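Local coordinates for protein Cry23AA1 (Bacillus thuringiensis, PDB 4RHZ) that probably forms membrane pores as the aerolysin-like component of a binary insecticidal crystal toxin with Cry37Aa1, and binds zinc, at residues T76-E81 with T127-H132. Numbering follows the deposited sequence.
Sequences TETHTE and TTTETH. With ZN (zinc ion), chain C.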
loop_
_atom_site.group_PDB
_atom_site.type_symbol
_atom_site.label_atom_id
_atom_site.label_comp_id
_atom_site.label_asym_id
_atom_site.label_seq_id
_atom_site.Cartn_x
_atom_site.Cartn_y
_atom_site.Cartn_z
ATOM N N THR A 76 14.094 9.619 8.863
ATOM C CA THR A 76 13.266 8.976 9.884
ATOM C C THR A 76 11.800 9.014 9.446
ATOM O O THR A 76 11.235 10.076 9.272
ATOM C CB THR A 76 13.474 9.553 11.300
ATOM O OG1 THR A 76 13.466 10.977 11.218
ATOM C CG2 THR A 76 14.780 9.131 11.864
ATOM N N GLU A 77 11.265 7.842 9.157
ATOM C CA GLU A 77 9.875 7.689 8.712
ATOM C C GLU A 77 9.049 7.247 9.918
ATOM O O GLU A 77 9.502 6.470 10.779
ATOM C CB GLU A 77 9.733 6.618 7.634
ATOM C CG GLU A 77 9.938 5.134 8.140
ATOM C CD GLU A 77 9.272 4.093 7.204
ATOM O OE1 GLU A 77 9.155 4.432 5.987
ATOM O OE2 GLU A 77 8.864 2.992 7.670
ATOM N N THR A 78 7.856 7.786 10.006
ATOM C CA THR A 78 6.974 7.380 11.081
ATOM C C THR A 78 5.940 6.609 10.370
ATOM O O THR A 78 5.365 7.094 9.404
ATOM C CB THR A 78 6.384 8.556 11.892
ATOM O OG1 THR A 78 7.421 9.108 12.731
ATOM C CG2 THR A 78 5.240 8.045 12.832
ATOM N N HIS A 79 5.744 5.374 10.805
ATOM C CA HIS A 79 4.735 4.612 10.145
ATOM C C HIS A 79 3.797 3.626 10.968
ATOM O O HIS A 79 4.174 3.108 12.052
ATOM C CB HIS A 79 5.423 3.898 9.076
ATOM C CG HIS A 79 5.796 2.530 9.488
ATOM N ND1 HIS A 79 4.885 1.497 9.483
ATOM C CD2 HIS A 79 6.969 2.009 9.892
ATOM C CE1 HIS A 79 5.480 0.386 9.883
ATOM N NE2 HIS A 79 6.742 0.678 10.154
ATOM N N THR A 80 2.629 3.330 10.357
ATOM C CA THR A 80 1.446 2.759 11.033
ATOM C C THR A 80 0.984 1.336 10.560
ATOM O O THR A 80 1.013 1.026 9.367
ATOM C CB THR A 80 0.288 3.791 10.911
ATOM O OG1 THR A 80 0.663 5.006 11.547
ATOM C CG2 THR A 80 -0.974 3.359 11.623
ATOM N N GLU A 81 0.555 0.490 11.503
ATOM C CA GLU A 81 -0.212 -0.756 11.229
ATOM C C GLU A 81 -1.446 -0.836 12.130
ATOM O O GLU A 81 -1.425 -0.477 13.340
ATOM C CB GLU A 81 0.621 -2.000 11.453
ATOM C CG GLU A 81 1.910 -1.940 10.729
ATOM C CD GLU A 81 2.853 -3.097 10.995
ATOM O OE1 GLU A 81 2.693 -3.886 11.965
ATOM O OE2 GLU A 81 3.811 -3.210 10.200
ATOM N N THR A 127 -3.844 -0.176 16.695
ATOM C CA THR A 127 -2.877 0.492 15.818
ATOM C C THR A 127 -1.551 0.673 16.551
ATOM O O THR A 127 -1.547 1.101 17.722
ATOM C CB THR A 127 -3.364 1.880 15.453
ATOM O OG1 THR A 127 -4.630 1.791 14.794
ATOM C CG2 THR A 127 -2.352 2.615 14.535
ATOM N N THR A 128 -0.444 0.318 15.876
ATOM C CA THR A 128 0.940 0.714 16.260
ATOM C C THR A 128 1.524 1.730 15.274
ATOM O O THR A 128 1.507 1.524 14.057
ATOM C CB THR A 128 1.917 -0.467 16.303
ATOM O OG1 THR A 128 1.367 -1.501 17.077
ATOM C CG2 THR A 128 3.200 -0.071 17.035
ATOM N N THR A 129 1.998 2.838 15.817
ATOM C CA THR A 129 2.744 3.844 15.076
ATOM C C THR A 129 4.151 3.870 15.664
ATOM O O THR A 129 4.329 4.103 16.860
ATOM C CB THR A 129 2.147 5.241 15.283
ATOM O OG1 THR A 129 0.764 5.209 14.973
ATOM C CG2 THR A 129 2.745 6.279 14.338
ATOM N N GLU A 130 5.134 3.621 14.810
ATOM C CA GLU A 130 6.552 3.610 15.195
ATOM C C GLU A 130 7.432 4.336 14.187
ATOM O O GLU A 130 7.054 4.542 13.038
ATOM C CB GLU A 130 7.057 2.201 15.352
ATOM C CG GLU A 130 6.740 1.316 14.197
ATOM C CD GLU A 130 6.887 -0.185 14.503
ATOM O OE1 GLU A 130 6.887 -0.937 13.521
ATOM O OE2 GLU A 130 6.991 -0.618 15.702
ATOM N N THR A 131 8.609 4.764 14.634
ATOM C CA THR A 131 9.516 5.440 13.723
ATOM C C THR A 131 10.632 4.519 13.293
ATOM O O THR A 131 11.025 3.580 14.008
ATOM C CB THR A 131 10.158 6.625 14.327
ATOM O OG1 THR A 131 10.873 6.152 15.472
ATOM C CG2 THR A 131 9.102 7.681 14.677
ATOM N N HIS A 132 11.095 4.763 12.075
ATOM C CA HIS A 132 12.227 4.031 11.580
ATOM C C HIS A 132 13.227 5.027 10.985
ATOM O O HIS A 132 12.860 6.060 10.415
ATOM C CB HIS A 132 11.794 2.902 10.636
ATOM C CG HIS A 132 11.370 1.652 11.355
ATOM N ND1 HIS A 132 12.110 1.090 12.378
ATOM C CD2 HIS A 132 10.275 0.868 11.216
ATOM C CE1 HIS A 132 11.498 0.008 12.825
ATOM N NE2 HIS A 132 10.388 -0.152 12.130
HETATM ZN ZN ZN C . 7.898 -0.787 11.037
#
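A zinc site on an antiparallel strand pair brings His79 of strand 67-90 together with Glu130 and His132 of strand 126-142. The short axes run at 160° and 4.5 Å apart, which fits antiparallel neighbours; the paired backbone bonds confirm it. His79 N to Glu130 O at 2.7 Å is answered by Glu130 N to His79 O, and Glu77 with His132 and Glu81 with Thr128 repeat this hydrogen-bonded pairing on either side. All three ligands therefore stand on one sheet face. The coordination is uneven: His79 NE2 lies 2.1 Å from zinc, whereas Glu130 OE1 at 2.7 Å and His132 NE2 at 2.8 Å are long for bonds to this metal. His132 is modelled in two conformers; in the one described its ring edge faces zinc, CD2 about as near as NE2, so this bond is doubtful. Glu130 rises alongside His79, its carboxylate turned 74° from the imidazole plane. In that His132 conformer the imidazoles meet rim to rim without stacking, less certainly, with planes 29° apart. Gln223 of strand 211-235 touches Glu77 and His79. On the reverse face Thr78 CG2 meets Thr129 CG2 at 3.4 Å, and the Thr80 and Thr129 hydroxyls share a weak hydrogen bond. Such threonine-rich, long antiparallel strands are characteristic of the elongated aerolysin-type fold, here bearing a cross-strand His-Glu-His zinc site.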